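Local structure of D-psicose 3-epimerase (Agrobacterium tumefaciens, 2HK0) at residues A[199-204]-A[224-230]; A[21-26]-A[259-265]; A[93-97]-A[148-153]; A[113-117]-A[159-165]. The protein interconverts D-fructose and D-psicose by epimerisation at carbon 3, probably with the help of a bound metal ion, as a TIM-barrel isomerase. All coordinates share one frame; numbering follows the deposited sequence.

Contacts 1 and 2 build the wall of the closed eight-stranded parallel barrel; contacts 3 and 4 lie in the layer outside it, fastening helix 142-162 to the 93-118 part. Contact 1 pairs strands 198-203 and 225-230; contact 2 pairs strand 22-26 with 260-263, the first strand with the last, and so closes the barrel. Their centres are 10 Å apart, and they touch because 225-230 and 260-263 are neighbours. Contacts 3 and 4, both on helix 142-162, have centres 19 Å apart and segments that alternate along the chain. Both close before contact 1 opens, and the other three contacts fall inside the loop closed by contact 2. Contacts 2 and 3 stand farthest apart (centres 27 Å).

Contact 1 (A[199-204]-A[224-230]); sequences KVMLDT and LLGHFHT
Val200 and Leu225, Leu202 and Phe228, and Asp203 and His229 pair across two neighbouring parallel strands of the TIM barrel, whose segment axes approach to 4.5 Å at 30°. The backbone bonds alternate in direction. Val200 N gives to Leu224 O at 2.7 Å, and Val200 O receives Gly226 N at 2.9 Å. Farther along, Leu202 N reaches His227 O only weakly, whereas His229 N binds Leu202 O at 2.9 Å.

Apolar packing occupies the face of Val200, Leu202, Leu225 and Phe228. Leu202 CB sits 4.0 Å from Phe228 CD1, and Leu225 CD2 approaches Leu202 CG at about a right angle between the side chains. Helix 183-193 backs this face through Val187 and Val190.

The other face carries Met201, modelled as selenomethionine, with Asp203, His227 and His229. The Met201 chain runs extended from a CG anti to the backbone N (chi1 174°), which brings SE to the edge of the His227 ring, 3.9 Å from CD2. Both imidazoles are held by Glu54: OE1 takes His227 NE2 and OE2 takes His229 NE2. Asp203 caps the following helix through OD1 to Phe205 N. Glu170 and Glu264 bring carboxylates close to its OD2, a cluster with His229 consistent with this sugar-epimerase family's metal site. His229 ND1 makes a weak hydrogen bond to Glu264 OE1, and Asp203 OD2 lies at the ring edge, 3.5 Å from ND1 without a hydrogen bond.

Contact 2 (A[21-26]-A[259-265]); sequences MKHGIY and GAVIMEP
Lys22 to Tyr26 and Gly259 to Met263 are joined by five backbone hydrogen bonds, which seam the first and last strands of the barrel in parallel at an axis angle of 32°. Lys22 N gives to Gly259 O at 3.2 Å, and Val261 N returns to Lys22 O at 2.8 Å. Gly24 is gripped twice, its N by Val261 O at 2.9 Å and its O by Met263 N at 2.9 Å. Tyr26 N to Met263 O completes the set.

The side-chain contacts fall mainly on the face of His23, Ile25, Val261 and Met263. Ile25 CG1 meets Met263 CG at 3.7 Å; this selenomethionine turns its CG between the backbone N and the carbonyl carbon (chi1 56°), over the neighbouring strand. His23 lies beside Val261, pointing the same way, its ring carbon CD2 in van der Waals contact with Val261 CB at 4.0 Å, and Leu300 of helix 289-307 touches the His23 side chain. On the opposite face of the sheet, Ile262 CD1 comes to 3.8 Å from Gly24 CA.

With peptide-to-peptide bonds along the seam and carbon contacts flanking it, closure of the barrel here rests on main-chain pairing and side-chain packing rather than on a salt bridge between the two segments.

Contact 3 (A[93-97]-A[148-153]); sequences NLSSE and RGVEGI
An Asx turn at Asn93, in the loop that leads from strand 81-85 to helix 99-118, presents Leu94 to Glu97 against the side of helix 142-162 in the outer layer of the barrel. Asn93 OD1 accepts two backbone bonds: Ser95 N at 2.9 Å, in the carbonyl plane and on a lone pair, and Ser96 N at 2.7 Å, nearly in line with the side-chain carbonyl. Together they fix the curl of the loop, and Asn93 ND2 is tied back to Ser89 O.

At one end of the contact Leu94 lies against Gly152. Its CB stands 4.0 Å from Gly152 CA, so the two backbones come close, and its CD1 meets Ile153 CD1 at 3.6 Å, the two side chains crossing at about a right angle. Phe109 of helix 99-118 also packs on Leu94.

At the other end Arg148 reaches along the loop, its chain bent at chi3 (-116°), with CD 3.3 Å from Ser96 O. Glu97 CG lies over one face of the guanidinium, 3.5 Å from CZ. The exact placing of this group against the loop backbone is doubtful, because NH1 is modelled too close to Ser95 O. The Glu97 carboxylate is near but not bonded: OE2 is 4.0 Å from Arg148 NH2, well out of the guanidinium plane. The salt bridges of Arg148 go instead to Asp145 through NH1 and to Asp141 through NH2.

The positive charge is probably balanced mainly by these two aspartates, while Glu97 probably adds a general electrostatic attraction.

Contact 4 (A[113-117]-A[159-165]); sequences LSNVA and FANDLGI
Leu113 meets Phe159, Ala160, Leu163 and Ile165. Its CB faces the edge of the Phe159 ring, Leu113 CD2 rests 4.0 Å from Ala160 CB, and Leu113 O is approached by Leu163 CD1 at 3.5 Å. Ser114 follows at the ring edge: OG lies in the plane of Phe159, 3.4 Å from CZ, while its hydrogen bond runs within its own helix to Glu110 O. Phe159 comes to this position with CG anti to the backbone N (chi1 -170°), which swings the ring toward helix 99-118.

The two helices are neighbours in the outer layer of the TIM barrel, and the second ends here in a Schellman motif. Gly164, with positive phi, is its C-prime residue; Ile165 N bonds to Ala160 O at 3.0 Å and Gly164 N to Asn161 O. Ala160 O also takes Leu163 N, from the opposite face of its plane. Past this turn the chain enters strand 166-170.

Val116 continues inward, its CG1 meeting Ile165 CD1 at 3.6 Å in an oblique crossing, and both side chains touch Ile124 of strand 123-126. At Ala117 the CB packs 4.0 Å from Leu163 CD2 and 4.4 Å from Ile165 CD1.

Contact 1 (A[199-204]-A[224-230])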
loop_
_atom_site.group_PDB
_atom_site.type_symbol
_atom_site.label_atom_id
_atom_site.label_comp_id
_atom_site.label_asym_id
_atom_site.label_seq_id
_atom_site.Cartn_x
_atom_site.Cartn_y
_atom_site.Cartn_z
ATOM N N LYS A 199 -13.647 -3.791 27.209
ATOM C CA LYS A 199 -12.668 -3.325 26.239
ATOM C C LYS A 199 -13.198 -3.309 24.807
ATOM O O LYS A 199 -14.247 -3.891 24.501
ATOM C CB LYS A 199 -11.452 -4.265 26.283
ATOM C CG LYS A 199 -10.836 -4.462 27.668
ATOM C CD LYS A 199 -10.135 -3.196 28.128
ATOM C CE LYS A 199 -9.762 -3.252 29.612
ATOM N NZ LYS A 199 -8.975 -4.464 29.930
ATOM N N VAL A 200 -12.445 -2.658 23.927
ATOM C CA VAL A 200 -12.814 -2.591 22.526
ATOM C C VAL A 200 -12.124 -3.741 21.813
ATOM O O VAL A 200 -11.015 -4.138 22.184
ATOM C CB VAL A 200 -12.359 -1.262 21.869
ATOM C CG1 VAL A 200 -12.651 -1.291 20.375
ATOM C CG2 VAL A 200 -13.113 -0.087 22.500
HETATM N N MSE A 201 -12.781 -4.270 20.787
HETATM C CA MSE A 201 -12.217 -5.368 20.001
HETATM C C MSE A 201 -12.286 -5.029 18.516
HETATM O O MSE A 201 -13.347 -4.644 18.008
HETATM C CB MSE A 201 -13.002 -6.641 20.279
HETATM C CG MSE A 201 -12.619 -7.789 19.429
HETATM SE SE MSE A 201 -13.676 -9.339 19.896
HETATM C CE MSE A 201 -13.257 -10.424 18.324
ATOM N N LEU A 202 -11.159 -5.163 17.820
ATOM C CA LEU A 202 -11.101 -4.861 16.385
ATOM C C LEU A 202 -10.807 -6.119 15.567
ATOM O O LEU A 202 -10.178 -7.063 16.050
ATOM C CB LEU A 202 -10.032 -3.792 16.104
ATOM C CG LEU A 202 -10.247 -2.462 16.835
ATOM C CD1 LEU A 202 -9.121 -1.472 16.486
ATOM C CD2 LEU A 202 -11.619 -1.893 16.453
ATOM N N ASP A 203 -11.224 -6.098 14.307
ATOM C CA ASP A 203 -11.079 -7.251 13.418
ATOM C C ASP A 203 -10.681 -6.718 12.026
ATOM O O ASP A 203 -11.398 -5.895 11.453
ATOM C CB ASP A 203 -12.435 -7.957 13.396
ATOM C CG ASP A 203 -12.457 -9.194 12.534
ATOM O OD1 ASP A 203 -11.796 -9.200 11.473
ATOM O OD2 ASP A 203 -13.172 -10.148 12.908
ATOM N N THR A 204 -9.548 -7.175 11.484
ATOM C CA THR A 204 -9.102 -6.670 10.194
ATOM C C THR A 204 -10.124 -6.783 9.081
ATOM O O THR A 204 -10.194 -5.906 8.232
ATOM C CB THR A 204 -7.773 -7.305 9.736
ATOM O OG1 THR A 204 -7.893 -8.733 9.695
ATOM C CG2 THR A 204 -6.661 -6.898 10.687
ATOM N N LEU A 224 -7.584 0.794 25.312
ATOM C CA LEU A 224 -8.836 0.033 25.402
ATOM C C LEU A 224 -8.909 -1.198 24.486
ATOM O O LEU A 224 -9.900 -1.941 24.526
ATOM C CB LEU A 224 -10.043 0.935 25.109
ATOM C CG LEU A 224 -10.292 2.027 26.163
ATOM C CD1 LEU A 224 -11.492 2.888 25.758
ATOM C CD2 LEU A 224 -10.516 1.375 27.529
ATOM N N LEU A 225 -7.879 -1.424 23.668
ATOM C CA LEU A 225 -7.897 -2.577 22.765
ATOM C C LEU A 225 -7.666 -3.804 23.633
ATOM O O LEU A 225 -6.575 -3.970 24.187
ATOM C CB LEU A 225 -6.774 -2.485 21.721
ATOM C CG LEU A 225 -7.005 -2.985 20.277
ATOM C CD1 LEU A 225 -5.754 -3.674 19.780
ATOM C CD2 LEU A 225 -8.178 -3.867 20.150
ATOM N N GLY A 226 -8.675 -4.663 23.738
ATOM C CA GLY A 226 -8.533 -5.852 24.563
ATOM C C GLY A 226 -8.439 -7.177 23.826
ATOM O O GLY A 226 -8.021 -8.174 24.411
ATOM N N HIS A 227 -8.816 -7.193 22.548
ATOM C CA HIS A 227 -8.788 -8.416 21.741
ATOM C C HIS A 227 -8.682 -8.000 20.263
ATOM O O HIS A 227 -9.111 -6.905 19.888
ATOM C CB HIS A 227 -10.070 -9.218 22.002
ATOM C CG HIS A 227 -9.936 -10.685 21.740
ATOM N ND1 HIS A 227 -8.833 -11.417 22.132
ATOM C CD2 HIS A 227 -10.785 -11.568 21.157
ATOM C CE1 HIS A 227 -9.006 -12.684 21.802
ATOM N NE2 HIS A 227 -10.184 -12.804 21.208
ATOM N N PHE A 228 -8.116 -8.865 19.427
ATOM C CA PHE A 228 -7.890 -8.538 18.017
ATOM C C PHE A 228 -8.060 -9.765 17.119
ATOM O O PHE A 228 -7.531 -10.842 17.411
ATOM C CB PHE A 228 -6.457 -7.995 17.877
ATOM C CG PHE A 228 -6.174 -7.265 16.579
ATOM C CD1 PHE A 228 -6.803 -6.065 16.283
ATOM C CD2 PHE A 228 -5.199 -7.741 15.700
ATOM C CE1 PHE A 228 -6.466 -5.336 15.132
ATOM C CE2 PHE A 228 -4.848 -7.027 14.541
ATOM C CZ PHE A 228 -5.480 -5.823 14.258
ATOM N N HIS A 229 -8.786 -9.590 16.021
ATOM C CA HIS A 229 -9.014 -10.670 15.065
ATOM C C HIS A 229 -8.342 -10.338 13.735
ATOM O O HIS A 229 -8.341 -9.175 13.305
ATOM C CB HIS A 229 -10.520 -10.866 14.826
ATOM C CG HIS A 229 -11.182 -11.756 15.831
ATOM N ND1 HIS A 229 -12.491 -12.169 15.710
ATOM C CD2 HIS A 229 -10.694 -12.368 16.934
ATOM C CE1 HIS A 229 -12.779 -13.005 16.690
ATOM N NE2 HIS A 229 -11.704 -13.144 17.447
ATOM N N THR A 230 -7.804 -11.356 13.067
ATOM C CA THR A 230 -7.133 -11.148 11.791
ATOM C C THR A 230 -7.623 -12.057 10.666
ATOM O O THR A 230 -8.106 -13.170 10.899
ATOM C CB THR A 230 -5.637 -11.368 11.917
ATOM O OG1 THR A 230 -5.414 -12.656 12.500
ATOM C CG2 THR A 230 -5.007 -10.279 12.791
#

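Contact 2 (A[21-26]-A[259-265])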
loop_
_atom_site.group_PDB
_atom_site.type_symbol
_atom_site.label_atom_id
_atom_site.label_comp_id
_atom_site.label_asym_id
_atom_site.label_seq_id
_atom_site.Cartn_x
_atom_site.Cartn_y
_atom_site.Cartn_z
HETATM N N MSE A 21 2.769 -10.652 23.348
HETATM C CA MSE A 21 1.636 -10.794 22.376
HETATM C C MSE A 21 1.472 -12.281 22.051
HETATM O O MSE A 21 2.453 -12.968 21.788
HETATM C CB MSE A 21 1.946 -10.001 21.103
HETATM C CG MSE A 21 0.780 -9.830 20.141
HETATM SE SE MSE A 21 1.241 -8.698 18.582
HETATM C CE MSE A 21 1.795 -7.119 19.525
ATOM N N LYS A 22 0.240 -12.776 22.081
ATOM C CA LYS A 22 -0.020 -14.193 21.813
ATOM C C LYS A 22 -0.864 -14.411 20.564
ATOM O O LYS A 22 -1.721 -13.585 20.227
ATOM C CB LYS A 22 -0.712 -14.844 23.019
ATOM C CG LYS A 22 0.127 -14.816 24.299
ATOM C CD LYS A 22 -0.497 -15.682 25.392
ATOM C CE LYS A 22 0.180 -15.459 26.737
ATOM N NZ LYS A 22 -0.032 -14.056 27.195
ATOM N N HIS A 23 -0.630 -15.537 19.898
ATOM C CA HIS A 23 -1.347 -15.857 18.679
ATOM C C HIS A 23 -2.255 -17.073 18.788
ATOM O O HIS A 23 -1.889 -18.089 19.383
ATOM C CB HIS A 23 -0.352 -16.040 17.534
ATOM C CG HIS A 23 0.324 -14.767 17.138
ATOM N ND1 HIS A 23 1.297 -14.172 17.913
ATOM C CD2 HIS A 23 0.112 -13.935 16.092
ATOM C CE1 HIS A 23 1.657 -13.028 17.360
ATOM N NE2 HIS A 23 0.951 -12.861 16.255
ATOM N N GLY A 24 -3.446 -16.946 18.213
ATOM C CA GLY A 24 -4.398 -18.036 18.243
ATOM C C GLY A 24 -5.167 -18.155 16.939
ATOM O O GLY A 24 -4.944 -17.402 15.991
ATOM N N ILE A 25 -6.076 -19.118 16.889
ATOM C CA ILE A 25 -6.908 -19.329 15.719
ATOM C C ILE A 25 -8.280 -19.818 16.180
ATOM O O ILE A 25 -8.381 -20.530 17.180
ATOM C CB ILE A 25 -6.278 -20.380 14.788
ATOM C CG1 ILE A 25 -7.180 -20.620 13.567
ATOM C CG2 ILE A 25 -6.063 -21.677 15.559
ATOM C CD1 ILE A 25 -6.462 -21.263 12.371
ATOM N N TYR A 26 -9.326 -19.416 15.463
ATOM C CA TYR A 26 -10.687 -19.845 15.762
ATOM C C TYR A 26 -10.820 -21.258 15.154
ATOM O O TYR A 26 -10.695 -21.413 13.941
ATOM C CB TYR A 26 -11.671 -18.877 15.101
ATOM C CG TYR A 26 -13.109 -19.080 15.496
ATOM C CD1 TYR A 26 -13.467 -19.221 16.836
ATOM C CD2 TYR A 26 -14.123 -19.038 14.543
ATOM C CE1 TYR A 26 -14.805 -19.306 17.222
ATOM C CE2 TYR A 26 -15.473 -19.119 14.918
ATOM C CZ TYR A 26 -15.804 -19.251 16.259
ATOM O OH TYR A 26 -17.126 -19.301 16.645
ATOM N N GLY A 259 -1.988 -8.268 24.131
ATOM C CA GLY A 259 -3.134 -9.167 24.166
ATOM C C GLY A 259 -3.028 -10.249 23.101
ATOM O O GLY A 259 -1.943 -10.504 22.559
ATOM N N ALA A 260 -4.162 -10.865 22.778
ATOM C CA ALA A 260 -4.212 -11.937 21.794
ATOM C C ALA A 260 -4.518 -11.475 20.379
ATOM O O ALA A 260 -5.220 -10.493 20.163
ATOM C CB ALA A 260 -5.245 -12.976 22.217
ATOM N N VAL A 261 -3.975 -12.206 19.415
ATOM C CA VAL A 261 -4.207 -11.941 18.002
ATOM C C VAL A 261 -4.718 -13.288 17.473
ATOM O O VAL A 261 -3.942 -14.237 17.341
ATOM C CB VAL A 261 -2.903 -11.552 17.275
ATOM C CG1 VAL A 261 -3.167 -11.402 15.782
ATOM C CG2 VAL A 261 -2.365 -10.247 17.844
ATOM N N ILE A 262 -6.018 -13.368 17.201
ATOM C CA ILE A 262 -6.636 -14.600 16.728
ATOM C C ILE A 262 -6.958 -14.519 15.250
ATOM O O ILE A 262 -7.705 -13.622 14.818
ATOM C CB ILE A 262 -7.987 -14.872 17.439
ATOM C CG1 ILE A 262 -7.859 -14.634 18.950
ATOM C CG2 ILE A 262 -8.466 -16.313 17.114
ATOM C CD1 ILE A 262 -6.850 -15.537 19.642
HETATM N N MSE A 263 -6.411 -15.433 14.457
HETATM C CA MSE A 263 -6.765 -15.418 13.034
HETATM C C MSE A 263 -8.122 -16.131 12.950
HETATM O O MSE A 263 -8.331 -17.173 13.570
HETATM C CB MSE A 263 -5.713 -16.123 12.173
HETATM C CG MSE A 263 -5.402 -17.556 12.548
HETATM SE SE MSE A 263 -3.974 -18.202 11.362
HETATM C CE MSE A 263 -2.490 -17.117 11.979
ATOM N N GLU A 264 -9.042 -15.549 12.191
ATOM C CA GLU A 264 -10.393 -16.072 12.057
ATOM C C GLU A 264 -10.673 -16.317 10.576
ATOM O O GLU A 264 -11.520 -15.670 9.969
ATOM C CB GLU A 264 -11.353 -15.026 12.633
ATOM C CG GLU A 264 -12.820 -15.388 12.646
ATOM C CD GLU A 264 -13.663 -14.246 13.208
ATOM O OE1 GLU A 264 -13.443 -13.092 12.786
ATOM O OE2 GLU A 264 -14.535 -14.499 14.065
ATOM N N PRO A 265 -9.957 -17.269 9.973
ATOM C CA PRO A 265 -10.194 -17.521 8.553
ATOM C C PRO A 265 -11.403 -18.399 8.242
ATOM O O PRO A 265 -11.706 -19.354 8.949
ATOM C CB PRO A 265 -8.870 -18.133 8.092
ATOM C CG PRO A 265 -8.413 -18.908 9.318
ATOM C CD PRO A 265 -8.857 -18.099 10.513
#

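Contact 3 (A[93-97]-A[148-153])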
loop_
_atom_site.group_PDB
_atom_site.type_symbol
_atom_site.label_atom_id
_atom_site.label_comp_id
_atom_site.label_asym_id
_atom_site.label_seq_id
_atom_site.Cartn_x
_atom_site.Cartn_y
_atom_site.Cartn_z
ATOM N N ASN A 93 -30.520 -11.210 24.247
ATOM C CA ASN A 93 -29.490 -10.211 23.978
ATOM C C ASN A 93 -29.747 -8.994 24.833
ATOM O O ASN A 93 -30.861 -8.805 25.333
ATOM C CB ASN A 93 -29.491 -9.817 22.503
ATOM C CG ASN A 93 -30.725 -9.038 22.111
ATOM O OD1 ASN A 93 -30.917 -7.895 22.538
ATOM N ND2 ASN A 93 -31.572 -9.650 21.291
ATOM N N LEU A 94 -28.724 -8.157 24.976
ATOM C CA LEU A 94 -28.800 -6.967 25.821
ATOM C C LEU A 94 -29.282 -5.677 25.169
ATOM O O LEU A 94 -29.450 -4.665 25.846
ATOM C CB LEU A 94 -27.425 -6.711 26.448
ATOM C CG LEU A 94 -26.728 -7.937 27.047
ATOM C CD1 LEU A 94 -25.292 -7.608 27.410
ATOM C CD2 LEU A 94 -27.512 -8.414 28.260
ATOM N N SER A 95 -29.516 -5.678 23.871
ATOM C CA SER A 95 -29.927 -4.429 23.258
ATOM C C SER A 95 -31.402 -4.366 22.892
ATOM O O SER A 95 -31.888 -3.301 22.551
ATOM C CB SER A 95 -29.093 -4.154 22.006
ATOM O OG SER A 95 -29.445 -5.058 20.975
ATOM N N SER A 96 -32.108 -5.492 22.948
ATOM C CA SER A 96 -33.522 -5.496 22.573
ATOM C C SER A 96 -34.435 -4.533 23.330
ATOM O O SER A 96 -34.238 -4.254 24.513
ATOM C CB SER A 96 -34.113 -6.906 22.693
ATOM O OG SER A 96 -35.507 -6.871 22.416
ATOM N N GLU A 97 -35.441 -4.028 22.624
ATOM C CA GLU A 97 -36.422 -3.128 23.222
ATOM C C GLU A 97 -37.225 -3.902 24.262
ATOM O O GLU A 97 -37.654 -3.350 25.270
ATOM C CB GLU A 97 -37.381 -2.598 22.154
ATOM C CG GLU A 97 -36.985 -1.265 21.568
ATOM C CD GLU A 97 -38.081 -0.650 20.699
ATOM O OE1 GLU A 97 -39.247 -0.590 21.160
ATOM O OE2 GLU A 97 -37.773 -0.218 19.562
ATOM N N ARG A 148 -29.428 1.000 25.124
ATOM C CA ARG A 148 -29.737 -0.231 25.837
ATOM C C ARG A 148 -28.511 -1.144 25.898
ATOM O O ARG A 148 -28.312 -1.862 26.883
ATOM C CB ARG A 148 -30.913 -0.966 25.177
ATOM C CG ARG A 148 -32.261 -0.233 25.340
ATOM C CD ARG A 148 -33.429 -1.032 24.755
ATOM N NE ARG A 148 -34.048 -0.332 23.631
ATOM C CZ ARG A 148 -33.637 -0.430 22.376
ATOM N NH1 ARG A 148 -32.615 -1.205 22.082
ATOM N NH2 ARG A 148 -34.224 0.265 21.421
ATOM N N GLY A 149 -27.684 -1.114 24.856
ATOM C CA GLY A 149 -26.491 -1.953 24.853
ATOM C C GLY A 149 -25.511 -1.541 25.946
ATOM O O GLY A 149 -24.930 -2.386 26.640
ATOM N N VAL A 150 -25.333 -0.232 26.096
ATOM C CA VAL A 150 -24.438 0.328 27.099
ATOM C C VAL A 150 -24.905 -0.119 28.467
ATOM O O VAL A 150 -24.122 -0.594 29.275
ATOM C CB VAL A 150 -24.458 1.880 27.091
ATOM C CG1 VAL A 150 -23.741 2.421 28.355
ATOM C CG2 VAL A 150 -23.797 2.408 25.820
ATOM N N GLU A 151 -26.190 0.054 28.729
ATOM C CA GLU A 151 -26.758 -0.332 30.014
ATOM C C GLU A 151 -26.646 -1.836 30.249
ATOM O O GLU A 151 -26.243 -2.266 31.321
ATOM C CB GLU A 151 -28.228 0.100 30.091
ATOM C CG GLU A 151 -28.752 0.242 31.505
ATOM C CD GLU A 151 -30.037 1.062 31.564
ATOM O OE1 GLU A 151 -31.102 0.535 31.158
ATOM O OE2 GLU A 151 -29.975 2.239 32.004
ATOM N N GLY A 152 -27.006 -2.641 29.256
ATOM C CA GLY A 152 -26.908 -4.084 29.420
ATOM C C GLY A 152 -25.488 -4.556 29.720
ATOM O O GLY A 152 -25.285 -5.423 30.573
ATOM N N ILE A 153 -24.494 -3.997 29.032
ATOM C CA ILE A 153 -23.095 -4.396 29.252
ATOM C C ILE A 153 -22.635 -3.946 30.633
ATOM O O ILE A 153 -21.988 -4.692 31.370
ATOM C CB ILE A 153 -22.154 -3.781 28.173
ATOM C CG1 ILE A 153 -22.443 -4.417 26.802
ATOM C CG2 ILE A 153 -20.697 -3.982 28.561
ATOM C CD1 ILE A 153 -22.181 -5.926 26.728
#

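Contact 4 (A[113-117]-A[159-165])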
loop_
_atom_site.group_PDB
_atom_site.type_symbol
_atom_site.label_atom_id
_atom_site.label_comp_id
_atom_site.label_asym_id
_atom_site.label_seq_id
_atom_site.Cartn_x
_atom_site.Cartn_y
_atom_site.Cartn_z
ATOM N N LEU A 113 -20.821 -16.986 31.292
ATOM C CA LEU A 113 -19.620 -16.478 31.956
ATOM C C LEU A 113 -19.149 -17.426 33.073
ATOM O O LEU A 113 -17.947 -17.652 33.242
ATOM C CB LEU A 113 -19.909 -15.083 32.531
ATOM C CG LEU A 113 -19.400 -13.766 31.920
ATOM C CD1 LEU A 113 -18.980 -13.926 30.489
ATOM C CD2 LEU A 113 -20.487 -12.697 32.063
ATOM N N SER A 114 -20.091 -17.978 33.842
ATOM C CA SER A 114 -19.733 -18.906 34.912
ATOM C C SER A 114 -19.079 -20.151 34.313
ATOM O O SER A 114 -18.078 -20.652 34.828
ATOM C CB SER A 114 -20.973 -19.322 35.712
ATOM O OG SER A 114 -21.553 -18.196 36.359
ATOM N N ASN A 115 -19.646 -20.652 33.225
ATOM C CA ASN A 115 -19.091 -21.838 32.585
ATOM C C ASN A 115 -17.722 -21.531 31.974
ATOM O O ASN A 115 -16.797 -22.336 32.070
ATOM C CB ASN A 115 -20.059 -22.362 31.525
ATOM C CG ASN A 115 -21.305 -22.985 32.141
ATOM O OD1 ASN A 115 -21.237 -23.582 33.211
ATOM N ND2 ASN A 115 -22.438 -22.853 31.466
ATOM N N VAL A 116 -17.604 -20.350 31.370
ATOM C CA VAL A 116 -16.365 -19.891 30.746
ATOM C C VAL A 116 -15.219 -19.883 31.765
ATOM O O VAL A 116 -14.082 -20.263 31.456
ATOM C CB VAL A 116 -16.594 -18.475 30.167
ATOM C CG1 VAL A 116 -15.321 -17.686 30.155
ATOM C CG2 VAL A 116 -17.206 -18.595 28.751
ATOM N N ALA A 117 -15.523 -19.462 32.989
ATOM C CA ALA A 117 -14.511 -19.419 34.038
ATOM C C ALA A 117 -14.052 -20.830 34.409
ATOM O O ALA A 117 -12.893 -21.030 34.798
ATOM C CB ALA A 117 -15.058 -18.688 35.266
ATOM N N PHE A 159 -20.190 -8.950 37.248
ATOM C CA PHE A 159 -20.268 -10.404 37.340
ATOM C C PHE A 159 -19.052 -11.003 36.629
ATOM O O PHE A 159 -18.389 -11.888 37.159
ATOM C CB PHE A 159 -21.582 -10.898 36.706
ATOM C CG PHE A 159 -21.870 -12.355 36.949
ATOM C CD1 PHE A 159 -21.317 -13.333 36.133
ATOM C CD2 PHE A 159 -22.705 -12.745 37.998
ATOM C CE1 PHE A 159 -21.590 -14.688 36.347
ATOM C CE2 PHE A 159 -22.987 -14.093 38.228
ATOM C CZ PHE A 159 -22.424 -15.071 37.394
ATOM N N ALA A 160 -18.751 -10.496 35.436
ATOM C CA ALA A 160 -17.594 -10.976 34.680
ATOM C C ALA A 160 -16.306 -10.662 35.446
ATOM O O ALA A 160 -15.401 -11.493 35.541
ATOM C CB ALA A 160 -17.547 -10.300 33.303
ATOM N N ASN A 161 -16.236 -9.451 35.987
ATOM C CA ASN A 161 -15.061 -9.015 36.718
ATOM C C ASN A 161 -14.755 -9.889 37.928
ATOM O O ASN A 161 -13.591 -10.132 38.243
ATOM C CB ASN A 161 -15.206 -7.555 37.157
ATOM C CG ASN A 161 -13.940 -7.028 37.827
ATOM O OD1 ASN A 161 -13.972 -6.579 38.973
ATOM N ND2 ASN A 161 -12.820 -7.091 37.114
ATOM N N ASP A 162 -15.782 -10.371 38.611
ATOM C CA ASP A 162 -15.524 -11.224 39.765
ATOM C C ASP A 162 -14.847 -12.507 39.295
ATOM O O ASP A 162 -14.100 -13.131 40.041
ATOM C CB ASP A 162 -16.824 -11.557 40.513
ATOM C CG ASP A 162 -17.383 -10.359 41.277
ATOM O OD1 ASP A 162 -16.625 -9.397 41.532
ATOM O OD2 ASP A 162 -18.582 -10.385 41.635
ATOM N N LEU A 163 -15.088 -12.883 38.044
ATOM C CA LEU A 163 -14.495 -14.101 37.503
ATOM C C LEU A 163 -13.175 -13.821 36.779
ATOM O O LEU A 163 -12.613 -14.713 36.155
ATOM C CB LEU A 163 -15.499 -14.780 36.544
ATOM C CG LEU A 163 -16.812 -15.241 37.198
ATOM C CD1 LEU A 163 -17.824 -15.682 36.145
ATOM C CD2 LEU A 163 -16.507 -16.390 38.167
ATOM N N GLY A 164 -12.691 -12.583 36.870
ATOM C CA GLY A 164 -11.444 -12.200 36.210
ATOM C C GLY A 164 -11.559 -12.226 34.691
ATOM O O GLY A 164 -10.594 -12.518 33.988
ATOM N N ILE A 165 -12.748 -11.906 34.187
ATOM C CA ILE A 165 -13.031 -11.927 32.757
ATOM C C ILE A 165 -13.204 -10.531 32.153
ATOM O O ILE A 165 -13.919 -9.699 32.705
ATOM C CB ILE A 165 -14.348 -12.737 32.481
ATOM C CG1 ILE A 165 -14.143 -14.212 32.853
ATOM C CG2 ILE A 165 -14.801 -12.563 31.000
ATOM C CD1 ILE A 165 -15.404 -15.094 32.689
#